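Long-range contacts in particle-associated lyase (Acinetobacter bacteriophage AP22, PDB 4Y9V), which probably degrades the capsular polysaccharide of Acinetobacter baumannii as a trimeric lyase tailspike, letting the phage get through the capsule: residues W151-T157 and N200-V206; R170-F174 and G311-R316; A143-G149 and V177-N183; I123-A127 and F138-D142. The contacts are given in a common frame with arbitrary orientation. Residues are numbered along the deposited sequence.

Contact 1 of 4, residues W151-T157 and N200-V206; sequences WLVIYCT and NIVILKV
Strands 151-156 and 201-206 run antiparallel, their axes 4.5 Å apart at closest and 155° between N-to-C directions, in extended conformation throughout. Val153 faces Leu204 and Tyr155 faces Val202 as hydrogen-bonded pairs, while Leu152-Lys205, Ile154-Ile203 and Cys156-Ile201 are non-hydrogen-bonded. Val153 N to Leu204 O, Leu204 N to Val153 O and Val202 N to Tyr155 O each span 2.9 Å; Tyr155 N to Val202 O spans 3.0 Å. The ends close with Val206 N to Trp151 O (2.9 Å) and Thr157 N to Asn200 O (3.0 Å). On the face of Leu152, Ile154 and Cys156, branched ends interlock: Ile154 CG2 meets Ile201 CG2 at 3.7 Å, and Ile201 (m, m) bends CD1 to 3.6 Å from Cys156 CB. On the other face Val206 (t) is the main bump, wedged between Val153 and the indole: its CG2 sits 3.6 Å from Val153 CG2 and 3.7 Å from the centroid of the five-membered ring of Trp151 (t), almost on the ring normal, a CH-pi contact. Phe174 meets the same indole edge-to-face. Tyr155 (t) leads away to hydrogen-bond Arg170. Alternate backbone groups thus pair across the strands while outward ones bond neighbouring segments on either side, as in an inner pair of this Ig-like domain; both faces are mostly apolar, with Lys205 (salt-bridged to Asp150) and Asn200 (bonded to Asp158) toward the ends.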
loop_
_atom_site.group_PDB
_atom_site.type_symbol
_atom_site.label_atom_id
_atom_site.label_comp_id
_atom_site.label_asym_id
_atom_site.label_seq_id
_atom_site.Cartn_x
_atom_site.Cartn_y
_atom_site.Cartn_z
ATOM N N TRP A 151 21.018 -3.948 -22.981
ATOM C CA TRP A 151 20.376 -4.952 -22.171
ATOM C C TRP A 151 21.215 -6.229 -22.250
ATOM O O TRP A 151 21.325 -6.829 -23.316
ATOM C CB TRP A 151 18.944 -5.177 -22.681
ATOM C CG TRP A 151 18.163 -6.275 -22.040
ATOM C CD1 TRP A 151 18.492 -7.104 -21.007
ATOM C CD2 TRP A 151 16.844 -6.656 -22.457
ATOM N NE1 TRP A 151 17.476 -7.990 -20.769
ATOM C CE2 TRP A 151 16.445 -7.739 -21.629
ATOM C CE3 TRP A 151 15.954 -6.200 -23.420
ATOM C CZ2 TRP A 151 15.202 -8.365 -21.784
ATOM C CZ3 TRP A 151 14.718 -6.800 -23.561
ATOM C CH2 TRP A 151 14.348 -7.870 -22.740
ATOM N N LEU A 152 21.838 -6.571 -21.117
ATOM C CA LEU A 152 22.605 -7.788 -21.007
ATOM C C LEU A 152 21.871 -8.772 -20.077
ATOM O O LEU A 152 21.098 -8.384 -19.196
ATOM C CB LEU A 152 24.020 -7.562 -20.452
ATOM C CG LEU A 152 24.854 -6.518 -21.213
ATOM C CD1 LEU A 152 26.234 -6.423 -20.538
ATOM C CD2 LEU A 152 24.990 -6.835 -22.684
ATOM N N VAL A 153 22.159 -10.047 -20.296
ATOM C CA VAL A 153 21.677 -11.118 -19.427
ATOM C C VAL A 153 22.902 -11.798 -18.830
ATOM O O VAL A 153 23.791 -12.254 -19.545
ATOM C CB VAL A 153 20.855 -12.167 -20.194
ATOM C CG1 VAL A 153 20.198 -13.123 -19.200
ATOM C CG2 VAL A 153 19.819 -11.522 -21.117
ATOM N N ILE A 154 22.932 -11.879 -17.491
ATOM C CA ILE A 154 23.851 -12.737 -16.780
ATOM C C ILE A 154 23.101 -14.050 -16.588
ATOM O O ILE A 154 21.984 -14.042 -16.084
ATOM C CB ILE A 154 24.211 -12.121 -15.406
ATOM C CG1 ILE A 154 24.867 -10.767 -15.549
ATOM C CG2 ILE A 154 25.059 -13.100 -14.571
ATOM C CD1 ILE A 154 24.926 -9.940 -14.268
ATOM N N TYR A 155 23.679 -15.187 -16.988
ATOM C CA TYR A 155 22.944 -16.450 -16.907
ATOM C C TYR A 155 23.879 -17.593 -16.598
ATOM O O TYR A 155 24.912 -17.757 -17.249
ATOM C CB TYR A 155 22.179 -16.725 -18.230
ATOM C CG TYR A 155 21.249 -17.917 -18.166
ATOM C CD1 TYR A 155 20.024 -17.844 -17.522
ATOM C CD2 TYR A 155 21.613 -19.129 -18.722
ATOM C CE1 TYR A 155 19.172 -18.922 -17.441
ATOM C CE2 TYR A 155 20.754 -20.224 -18.661
ATOM C CZ TYR A 155 19.537 -20.130 -18.029
ATOM O OH TYR A 155 18.734 -21.244 -18.000
ATOM N N CYS A 156 23.501 -18.382 -15.599
ATOM C CA CYS A 156 24.238 -19.611 -15.261
ATOM C C CYS A 156 23.581 -20.796 -15.942
ATOM O O CYS A 156 22.423 -21.084 -15.730
ATOM C CB CYS A 156 24.216 -19.796 -13.755
ATOM S SG CYS A 156 25.099 -21.294 -13.217
ATOM N N THR A 157 24.391 -21.514 -16.759
ATOM C CA THR A 157 23.836 -22.627 -17.521
ATOM C C THR A 157 23.677 -23.904 -16.723
ATOM O O THR A 157 23.082 -24.863 -17.221
ATOM C CB THR A 157 24.689 -22.856 -18.788
ATOM O OG1 THR A 157 26.034 -23.097 -18.425
ATOM C CG2 THR A 157 24.677 -21.661 -19.720
ATOM N N ASN A 200 29.681 -21.560 -14.558
ATOM C CA ASN A 200 29.325 -21.459 -15.953
ATOM C C ASN A 200 28.376 -20.270 -16.181
ATOM O O ASN A 200 27.178 -20.437 -16.283
ATOM C CB ASN A 200 28.696 -22.724 -16.485
ATOM C CG ASN A 200 29.734 -23.775 -16.727
ATOM O OD1 ASN A 200 30.741 -23.479 -17.406
ATOM N ND2 ASN A 200 29.528 -24.971 -16.256
ATOM N N ILE A 201 28.969 -19.070 -16.134
ATOM C CA ILE A 201 28.223 -17.813 -16.252
ATOM C C ILE A 201 28.476 -17.177 -17.589
ATOM O O ILE A 201 29.593 -16.749 -17.915
ATOM C CB ILE A 201 28.585 -16.814 -15.140
ATOM C CG1 ILE A 201 28.600 -17.398 -13.749
ATOM C CG2 ILE A 201 27.648 -15.599 -15.243
ATOM C CD1 ILE A 201 27.281 -18.016 -13.306
ATOM N N VAL A 202 27.454 -17.126 -18.431
ATOM C CA VAL A 202 27.514 -16.536 -19.745
ATOM C C VAL A 202 26.878 -15.146 -19.674
ATOM O O VAL A 202 26.026 -14.859 -18.830
ATOM C CB VAL A 202 26.868 -17.403 -20.831
ATOM C CG1 VAL A 202 27.527 -18.790 -20.818
ATOM C CG2 VAL A 202 25.370 -17.520 -20.671
ATOM N N ILE A 203 27.306 -14.286 -20.617
ATOM C CA ILE A 203 26.789 -12.939 -20.769
ATOM C C ILE A 203 26.150 -12.843 -22.171
ATOM O O ILE A 203 26.843 -13.026 -23.176
ATOM C CB ILE A 203 27.876 -11.878 -20.609
ATOM C CG1 ILE A 203 28.662 -12.009 -19.298
ATOM C CG2 ILE A 203 27.300 -10.480 -20.773
ATOM C CD1 ILE A 203 27.832 -11.847 -18.031
ATOM N N LEU A 204 24.859 -12.594 -22.197
ATOM C CA LEU A 204 24.097 -12.431 -23.413
ATOM C C LEU A 204 23.825 -10.946 -23.650
ATOM O O LEU A 204 23.691 -10.185 -22.699
ATOM C CB LEU A 204 22.759 -13.158 -23.374
ATOM C CG LEU A 204 22.770 -14.561 -22.758
ATOM C CD1 LEU A 204 21.365 -15.144 -22.708
ATOM C CD2 LEU A 204 23.728 -15.495 -23.511
ATOM N N LYS A 205 23.683 -10.564 -24.916
ATOM C CA LYS A 205 23.210 -9.251 -25.291
ATOM C C LYS A 205 21.889 -9.389 -26.008
ATOM O O LYS A 205 21.806 -10.232 -26.939
ATOM C CB LYS A 205 24.260 -8.545 -26.179
ATOM C CG LYS A 205 23.847 -7.173 -26.630
ATOM C CD LYS A 205 24.964 -6.397 -27.251
ATOM C CE LYS A 205 24.474 -5.132 -27.945
ATOM N NZ LYS A 205 25.592 -4.219 -28.287
ATOM N N VAL A 206 20.910 -8.581 -25.647
ATOM C CA VAL A 206 19.562 -8.653 -26.213
ATOM C C VAL A 206 19.337 -7.548 -27.216
ATOM O O VAL A 206 19.685 -6.406 -26.995
ATOM C CB VAL A 206 18.507 -8.570 -25.079
ATOM C CG1 VAL A 206 17.102 -8.724 -25.642
ATOM C CG2 VAL A 206 18.770 -9.610 -24.000
HETATM O O HOH W 1 20.213 -3.968 -25.724
HETATM O O HOH W 2 21.049 -4.390 -25.877
#

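Contact 2 of 4, residues R170-F174 and G311-R316; sequences RKGEF and GCVPCR
Segment 170-174 enters strand 172-174 in extended form, with Gly172 at phi/psi 163/176, and crosses the mostly irregular segment 311-316 at 78° between end-to-end directions. The backbones come nearest at Gly172 and Val313, CA to CA 4.9 Å. Gly311 has positive phi (90°), Cys312 centres an inverse gamma turn, and Val313 and Pro314 are extended. Val313 (m) points at the other segment: its CG1 lies 3.7 Å from Gly172 C, where a side chain on Gly172 would crowd it, and its CG2 sits over the Phe174 ring, 3.9 Å from the centroid, a CH-pi contact. Pro314 CD packs 3.2 Å from Gly172 O. Arg316 (p, t, p) reaches back so that NH1 donates to Gly172 O at 2.8 Å; its NE pairs with Glu341. One water links Arg170 O and Cys312 O, 2.8 Å from each. The buried junction thus couples the Ig-like domain to the pectin lyase-like beta-helix through one charged donor on a backbone carbonyl and apolar packing, close to the bound saccharide.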
loop_
_atom_site.group_PDB
_atom_site.type_symbol
_atom_site.label_atom_id
_atom_site.label_comp_id
_atom_site.label_asym_id
_atom_site.label_seq_id
_atom_site.Cartn_x
_atom_site.Cartn_y
_atom_site.Cartn_z
ATOM N N ARG A 170 17.541 -21.934 -12.885
ATOM C CA ARG A 170 18.916 -21.514 -13.027
ATOM C C ARG A 170 19.023 -20.042 -12.690
ATOM O O ARG A 170 18.087 -19.247 -12.889
ATOM C CB ARG A 170 19.446 -21.798 -14.442
ATOM C CG ARG A 170 19.240 -23.245 -14.847
ATOM C CD ARG A 170 20.120 -23.664 -16.034
ATOM N NE ARG A 170 19.702 -24.965 -16.555
ATOM C CZ ARG A 170 18.657 -25.151 -17.329
ATOM N NH1 ARG A 170 18.008 -24.115 -17.843
ATOM N NH2 ARG A 170 18.231 -26.375 -17.577
ATOM N N LYS A 171 20.178 -19.638 -12.142
ATOM C CA LYS A 171 20.350 -18.252 -11.693
ATOM C C LYS A 171 20.751 -17.345 -12.870
ATOM O O LYS A 171 21.353 -17.769 -13.847
ATOM C CB LYS A 171 21.312 -18.159 -10.521
ATOM C CG LYS A 171 22.742 -18.532 -10.804
ATOM C CD LYS A 171 23.616 -18.354 -9.572
ATOM C CE LYS A 171 25.064 -18.731 -9.815
ATOM N NZ LYS A 171 25.847 -18.612 -8.573
ATOM N N GLY A 172 20.422 -16.063 -12.704
ATOM C CA GLY A 172 20.749 -15.045 -13.678
ATOM C C GLY A 172 19.912 -13.812 -13.429
ATOM O O GLY A 172 19.052 -13.811 -12.550
ATOM N N GLU A 173 20.157 -12.763 -14.205
ATOM C CA GLU A 173 19.368 -11.546 -14.114
ATOM C C GLU A 173 19.622 -10.680 -15.352
ATOM O O GLU A 173 20.600 -10.878 -16.070
ATOM C CB GLU A 173 19.667 -10.765 -12.815
ATOM C CG GLU A 173 21.109 -10.336 -12.647
ATOM C CD GLU A 173 21.358 -10.020 -11.176
ATOM O OE1 GLU A 173 21.485 -10.992 -10.363
ATOM O OE2 GLU A 173 21.363 -8.829 -10.785
ATOM N N PHE A 174 18.757 -9.715 -15.552
ATOM C CA PHE A 174 18.909 -8.719 -16.582
ATOM C C PHE A 174 19.542 -7.461 -16.009
ATOM O O PHE A 174 19.199 -7.057 -14.894
ATOM C CB PHE A 174 17.550 -8.331 -17.170
ATOM C CG PHE A 174 16.778 -9.456 -17.832
ATOM C CD1 PHE A 174 17.401 -10.568 -18.374
ATOM C CD2 PHE A 174 15.386 -9.363 -17.929
ATOM C CE1 PHE A 174 16.648 -11.568 -19.005
ATOM C CE2 PHE A 174 14.643 -10.366 -18.551
ATOM C CZ PHE A 174 15.289 -11.457 -19.078
ATOM N N GLY A 311 18.906 -17.870 -21.026
ATOM C CA GLY A 311 18.364 -16.556 -20.739
ATOM C C GLY A 311 17.090 -16.523 -19.908
ATOM O O GLY A 311 16.614 -15.435 -19.577
ATOM N N CYS A 312 16.551 -17.696 -19.564
ATOM C CA CYS A 312 15.335 -17.776 -18.754
ATOM C C CYS A 312 15.675 -17.576 -17.260
ATOM O O CYS A 312 15.751 -18.505 -16.467
ATOM C CB CYS A 312 14.641 -19.098 -19.008
ATOM S SG CYS A 312 13.835 -19.163 -20.645
ATOM N N VAL A 313 15.881 -16.312 -16.918
ATOM C CA VAL A 313 16.287 -15.881 -15.585
ATOM C C VAL A 313 15.137 -16.059 -14.583
ATOM O O VAL A 313 13.962 -16.100 -14.954
ATOM C CB VAL A 313 16.710 -14.393 -15.630
ATOM C CG1 VAL A 313 17.960 -14.212 -16.491
ATOM C CG2 VAL A 313 15.586 -13.483 -16.080
ATOM N N PRO A 314 15.465 -16.050 -13.281
ATOM C CA PRO A 314 14.408 -15.950 -12.263
ATOM C C PRO A 314 13.559 -14.702 -12.485
ATOM O O PRO A 314 14.037 -13.687 -12.978
ATOM C CB PRO A 314 15.201 -15.859 -10.951
ATOM C CG PRO A 314 16.503 -16.582 -11.260
ATOM C CD PRO A 314 16.811 -16.144 -12.694
ATOM N N CYS A 315 12.304 -14.789 -12.064
ATOM C CA CYS A 315 11.449 -13.602 -12.063
ATOM C C CYS A 315 11.726 -12.773 -10.801
ATOM O O CYS A 315 11.845 -13.312 -9.707
ATOM C CB CYS A 315 9.963 -13.948 -12.010
ATOM S SG CYS A 315 9.366 -14.794 -13.503
ATOM N N ARG A 316 11.727 -11.452 -10.969
ATOM C CA ARG A 316 11.958 -10.578 -9.808
ATOM C C ARG A 316 11.408 -9.209 -10.122
ATOM O O ARG A 316 11.306 -8.783 -11.296
ATOM C CB ARG A 316 13.425 -10.634 -9.342
ATOM C CG ARG A 316 14.418 -10.305 -10.425
ATOM C CD ARG A 316 15.826 -10.234 -9.880
ATOM N NE ARG A 316 16.277 -11.381 -9.107
ATOM C CZ ARG A 316 17.042 -12.362 -9.574
ATOM N NH1 ARG A 316 17.344 -12.450 -10.842
ATOM N NH2 ARG A 316 17.514 -13.264 -8.721
HETATM O O HOH W 3 15.482 -19.484 -13.808
HETATM O O HOH W 4 19.749 -15.068 -9.833
#

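Contact 3 of 4, residues A143-G149 and V177-N183; sequences ASQIQKG and VASVSGN
Val177 opens the contact from within strand 177-181, accepting a hydrogen bond through its O from Gly149 N at 2.9 Å. Its side chain (t) points at loop 143-149, with CG2 3.8 Å from Ile146 CG2 and CB 3.6 Å from Gln147 O. Gly149 takes phi/psi 92/-11, a conformation that calls for glycine. Next, Ala178 turns its methyl away but offers its O, 3.4 Å from Lys148 CG; a water donates to Ala178 O at 2.8 Å and is held weakly by Lys148 NZ at 3.2 Å. Ala178 (phi/psi -91/-40) and Ser179 form a classic beta bulge opposite Lys186. The strand then brings Val180 (t) back toward the loop: its CG2 touches Ile146 CG2 at 3.8 Å and its CG1 lies 3.9 Å from Ala143 CB. Ile146 CG2 thus rests against both Val177 and Val180. Beyond Ser181, Gly182 turns with phi 59° and sets its O 3.4 Å from Ala143 CB, and Asn183 (m) swings OD1 back to accept from Ala143 N at 3.1 Å. Ala143 itself starts a type I turn closed by Ile146 N to Ala143 O, 3.1 Å. The loop, which joins strands 137-139 and 151-156, so lies along the far part of strand 172-181; Val185 of strand 184-187 touches Ile146 and Val177, and Ala178 packs on Glu328 of a neighbouring subunit.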
loop_
_atom_site.group_PDB
_atom_site.type_symbol
_atom_site.label_atom_id
_atom_site.label_comp_id
_atom_site.label_asym_id
_atom_site.label_seq_id
_atom_site.Cartn_x
_atom_site.Cartn_y
_atom_site.Cartn_z
ATOM N N ALA A 143 34.587 -7.088 -23.813
ATOM C CA ALA A 143 33.575 -6.043 -23.790
ATOM C C ALA A 143 33.479 -5.324 -25.124
ATOM O O ALA A 143 32.790 -4.300 -25.218
ATOM C CB ALA A 143 33.907 -5.027 -22.704
ATOM N N SER A 144 34.074 -5.858 -26.194
ATOM C CA SER A 144 34.101 -5.159 -27.462
ATOM C C SER A 144 32.744 -4.977 -28.108
ATOM O O SER A 144 32.581 -4.109 -28.979
ATOM C CB SER A 144 35.031 -5.881 -28.418
ATOM O OG SER A 144 34.583 -7.150 -28.809
ATOM N N GLN A 145 31.741 -5.765 -27.707
ATOM C CA GLN A 145 30.400 -5.668 -28.265
ATOM C C GLN A 145 29.428 -5.035 -27.288
ATOM O O GLN A 145 28.210 -5.097 -27.511
ATOM C CB GLN A 145 29.926 -7.017 -28.749
ATOM C CG GLN A 145 30.954 -7.764 -29.650
ATOM C CD GLN A 145 31.349 -7.035 -30.885
ATOM O OE1 GLN A 145 30.420 -6.574 -31.620
ATOM N NE2 GLN A 145 32.649 -6.906 -31.138
ATOM N N ILE A 146 29.895 -4.382 -26.253
ATOM C CA ILE A 146 29.067 -3.797 -25.191
ATOM C C ILE A 146 29.131 -2.289 -25.240
ATOM O O ILE A 146 30.203 -1.705 -25.290
ATOM C CB ILE A 146 29.478 -4.322 -23.799
ATOM C CG1 ILE A 146 29.464 -5.817 -23.757
ATOM C CG2 ILE A 146 28.527 -3.717 -22.734
ATOM C CD1 ILE A 146 29.946 -6.419 -22.440
ATOM N N GLN A 147 27.961 -1.672 -25.163
ATOM C CA GLN A 147 27.962 -0.231 -24.976
ATOM C C GLN A 147 26.880 0.167 -23.987
ATOM O O GLN A 147 25.952 -0.556 -23.656
ATOM C CB GLN A 147 27.802 0.541 -26.281
ATOM C CG GLN A 147 26.433 0.307 -26.859
ATOM C CD GLN A 147 26.256 1.016 -28.213
ATOM O OE1 GLN A 147 25.713 2.107 -28.358
ATOM N NE2 GLN A 147 26.707 0.364 -29.282
ATOM N N LYS A 148 27.092 1.365 -23.499
ATOM C CA LYS A 148 26.126 1.992 -22.623
ATOM C C LYS A 148 24.704 1.861 -23.107
ATOM O O LYS A 148 24.406 2.086 -24.273
ATOM C CB LYS A 148 26.715 3.434 -22.564
ATOM C CG LYS A 148 25.901 4.184 -21.578
ATOM C CD LYS A 148 26.267 5.690 -21.644
ATOM C CE LYS A 148 27.674 5.891 -21.211
ATOM N NZ LYS A 148 27.893 7.339 -20.892
ATOM N N GLY A 149 23.744 1.468 -22.265
ATOM C CA GLY A 149 22.354 1.272 -22.579
ATOM C C GLY A 149 21.984 -0.131 -23.000
ATOM O O GLY A 149 20.782 -0.421 -23.104
ATOM N N VAL A 177 23.536 -1.555 -19.045
ATOM C CA VAL A 177 24.887 -1.046 -18.914
ATOM C C VAL A 177 24.887 0.466 -18.687
ATOM O O VAL A 177 24.296 1.228 -19.453
ATOM C CB VAL A 177 25.689 -1.399 -20.173
ATOM C CG1 VAL A 177 27.095 -0.808 -20.101
ATOM C CG2 VAL A 177 25.749 -2.897 -20.341
ATOM N N ALA A 178 25.607 0.887 -17.649
ATOM C CA ALA A 178 25.856 2.284 -17.334
ATOM C C ALA A 178 27.138 2.811 -17.974
ATOM O O ALA A 178 27.195 3.959 -18.407
ATOM C CB ALA A 178 25.881 2.495 -15.838
ATOM N N SER A 179 28.212 2.015 -18.003
ATOM C CA SER A 179 29.461 2.438 -18.614
ATOM C C SER A 179 30.316 1.201 -18.851
ATOM O O SER A 179 30.147 0.176 -18.206
ATOM C CB SER A 179 30.192 3.468 -17.796
ATOM O OG SER A 179 30.630 2.901 -16.562
ATOM N N VAL A 180 31.261 1.362 -19.790
ATOM C CA VAL A 180 32.261 0.345 -20.090
ATOM C C VAL A 180 33.644 1.009 -20.020
ATOM O O VAL A 180 33.827 2.041 -20.659
ATOM C CB VAL A 180 32.049 -0.264 -21.459
ATOM C CG1 VAL A 180 33.063 -1.367 -21.760
ATOM C CG2 VAL A 180 30.658 -0.833 -21.607
ATOM N N SER A 181 34.562 0.410 -19.304
ATOM C CA SER A 181 35.944 0.889 -19.204
ATOM C C SER A 181 36.828 -0.351 -19.340
ATOM O O SER A 181 36.866 -1.181 -18.446
ATOM C CB SER A 181 36.189 1.568 -17.874
ATOM O OG SER A 181 37.516 2.063 -17.795
ATOM N N GLY A 182 37.492 -0.480 -20.487
ATOM C CA GLY A 182 38.224 -1.695 -20.763
ATOM C C GLY A 182 37.260 -2.880 -20.736
ATOM O O GLY A 182 36.226 -2.837 -21.415
ATOM N N ASN A 183 37.530 -3.879 -19.939
ATOM C CA ASN A 183 36.652 -5.029 -19.786
ATOM C C ASN A 183 35.780 -4.930 -18.538
ATOM O O ASN A 183 35.147 -5.935 -18.173
ATOM C CB ASN A 183 37.464 -6.336 -19.764
ATOM C CG ASN A 183 37.839 -6.768 -21.220
ATOM O OD1 ASN A 183 37.158 -6.475 -22.263
ATOM N ND2 ASN A 183 38.833 -7.575 -21.340
HETATM O O HOH W 5 26.028 6.471 -18.500
#

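Contact 4 of 4, residues I123-A127 and F138-D142; sequences ITTLA and FDVAD
This is a short, irregular backbone pairing at the outer part of the Ig-like domain, where the end of strand 113-125 meets the chain leaving strand 137-139. The end-to-end directions are 128° apart and a single bridge, Leu126 with Val140 (CA to CA 4.8 Å), replaces a continuous strand pair. Two backbone hydrogen bonds flank it: Ala127 N to Asp139 O at 2.8 Å and Ala141 N to Thr125 O at 3.1 Å; Val140 CA adds a CA-H...O contact to Thr125 O at 3.3 Å. Ile123 (phi/psi -94/-30) and Thr124 form a classic beta bulge opposite Ile203. Thr124 (t) points toward the second segment, with CG2 3.6 Å from Val140 CB and OG1 accepting a weak hydrogen bond from Asp142 N at 2.9 Å. Leu126 (t, p) starts away but curls its CD1 back to 3.7 Å from Phe138 CB, and Phe138 (p) also packs on Ile203 and Ile154. The Ala127 methyl rests 3.6 Å from Val140 C. Waters close both ends: one donates to Ile123 O (2.7 Å) and Asp142 OD2 (2.8 Å), the other to Ala127 O (2.8 Å) and Asp139 OD2 (2.7 Å). The remaining Asp oxygens turn to Thr184 and Ser144. Leucine and phenylalanine pack on the inner side, while the carboxylates of Asp139 and Asp142 are bridged by water to backbone carbonyls of the first segment, as suits a partly solvent-facing edge.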
loop_
_atom_site.group_PDB
_atom_site.type_symbol
_atom_site.label_atom_id
_atom_site.label_comp_id
_atom_site.label_asym_id
_atom_site.label_seq_id
_atom_site.Cartn_x
_atom_site.Cartn_y
_atom_site.Cartn_z
ATOM N N ILE A 123 27.720 -13.031 -25.997
ATOM C CA ILE A 123 28.851 -12.187 -26.353
ATOM C C ILE A 123 30.111 -12.488 -25.540
ATOM O O ILE A 123 31.197 -12.303 -26.071
ATOM C CB ILE A 123 28.490 -10.711 -26.298
ATOM C CG1 ILE A 123 27.857 -10.286 -24.963
ATOM C CG2 ILE A 123 27.624 -10.319 -27.508
ATOM C CD1 ILE A 123 28.023 -8.799 -24.660
ATOM N N THR A 124 29.967 -12.948 -24.300
ATOM C CA THR A 124 31.156 -13.135 -23.475
ATOM C C THR A 124 30.811 -13.985 -22.258
ATOM O O THR A 124 29.745 -14.608 -22.191
ATOM C CB THR A 124 31.819 -11.778 -23.186
ATOM O OG1 THR A 124 33.105 -11.966 -22.601
ATOM C CG2 THR A 124 31.022 -10.883 -22.273
ATOM N N THR A 125 31.721 -13.999 -21.300
ATOM C CA THR A 125 31.619 -14.728 -20.044
ATOM C C THR A 125 32.020 -13.775 -18.914
ATOM O O THR A 125 32.705 -12.762 -19.120
ATOM C CB THR A 125 32.465 -15.996 -20.009
ATOM O OG1 THR A 125 33.826 -15.647 -20.224
ATOM C CG2 THR A 125 31.981 -17.027 -21.006
ATOM N N LEU A 126 31.565 -14.157 -17.704
ATOM C CA LEU A 126 31.927 -13.369 -16.507
ATOM C C LEU A 126 33.349 -13.592 -16.121
ATOM O O LEU A 126 33.807 -14.722 -16.043
ATOM C CB LEU A 126 30.993 -13.839 -15.386
ATOM C CG LEU A 126 31.166 -13.141 -14.055
ATOM C CD1 LEU A 126 30.895 -11.648 -14.150
ATOM C CD2 LEU A 126 30.322 -13.806 -12.974
ATOM N N ALA A 127 34.048 -12.494 -15.766
ATOM C CA ALA A 127 35.462 -12.516 -15.449
ATOM C C ALA A 127 35.800 -11.923 -14.060
ATOM O O ALA A 127 36.959 -11.857 -13.728
ATOM C CB ALA A 127 36.321 -11.830 -16.512
ATOM N N PHE A 138 30.966 -5.581 -13.083
ATOM C CA PHE A 138 31.614 -6.878 -13.240
ATOM C C PHE A 138 32.559 -6.746 -14.440
ATOM O O PHE A 138 32.306 -5.990 -15.383
ATOM C CB PHE A 138 30.633 -8.027 -13.427
ATOM C CG PHE A 138 29.652 -7.875 -14.558
ATOM C CD1 PHE A 138 28.435 -7.253 -14.358
ATOM C CD2 PHE A 138 29.918 -8.378 -15.836
ATOM C CE1 PHE A 138 27.507 -7.136 -15.348
ATOM C CE2 PHE A 138 28.984 -8.231 -16.851
ATOM C CZ PHE A 138 27.771 -7.598 -16.635
ATOM N N ASP A 139 33.605 -7.558 -14.416
ATOM C CA ASP A 139 34.490 -7.669 -15.553
ATOM C C ASP A 139 33.977 -8.813 -16.446
ATOM O O ASP A 139 33.378 -9.773 -15.977
ATOM C CB ASP A 139 35.912 -8.004 -15.101
ATOM C CG ASP A 139 36.553 -6.909 -14.315
ATOM O OD1 ASP A 139 36.067 -5.724 -14.338
ATOM O OD2 ASP A 139 37.537 -7.214 -13.576
ATOM N N VAL A 140 34.286 -8.676 -17.733
ATOM C CA VAL A 140 33.983 -9.693 -18.733
ATOM C C VAL A 140 35.273 -10.086 -19.435
ATOM O O VAL A 140 36.265 -9.374 -19.426
ATOM C CB VAL A 140 32.924 -9.228 -19.750
ATOM C CG1 VAL A 140 31.583 -9.007 -19.039
ATOM C CG2 VAL A 140 33.380 -7.980 -20.471
ATOM N N ALA A 141 35.208 -11.220 -20.145
ATOM C CA ALA A 141 36.330 -11.642 -20.973
ATOM C C ALA A 141 36.462 -10.746 -22.226
ATOM O O ALA A 141 37.594 -10.635 -22.731
ATOM C CB ALA A 141 36.204 -13.088 -21.334
ATOM N N ASP A 142 35.389 -10.168 -22.721
ATOM C CA ASP A 142 35.410 -9.387 -23.955
ATOM C C ASP A 142 34.253 -8.381 -23.887
ATOM O O ASP A 142 33.115 -8.781 -23.914
ATOM C CB ASP A 142 35.259 -10.266 -25.180
ATOM C CG ASP A 142 35.210 -9.514 -26.494
ATOM O OD1 ASP A 142 35.558 -8.313 -26.517
ATOM O OD2 ASP A 142 34.856 -10.180 -27.514
HETATM O O HOH W 6 32.086 -10.367 -27.732
HETATM O O HOH W 7 38.600 -9.648 -13.402
#

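How the contacts relate
From the N terminus, contact 4 comes first, closing the short loop between 123-127 and 138-142. The chain then enters 143-149, whose return partner 177-183 lies beyond strand 151-156, so contact 3 crosses contact 1, which closes only at 200-206. Contact 2 crosses both, opening at 170-174 and closing at 311-316 in the beta-helix. Contacts 1, 3 and 4 thus tie together the Ig-like domain: Ile203 is hydrogen-bonded to Ile123 and Thr124, Asn183 to Val140, and Lys205 to Gln145. Lys171 and Glu173 pair with Cys156 and Ile154, so 170-174 belongs to the same sheet as contact 1, and its packing on 311-316 joins that sheet to the pectin lyase-like beta-helix.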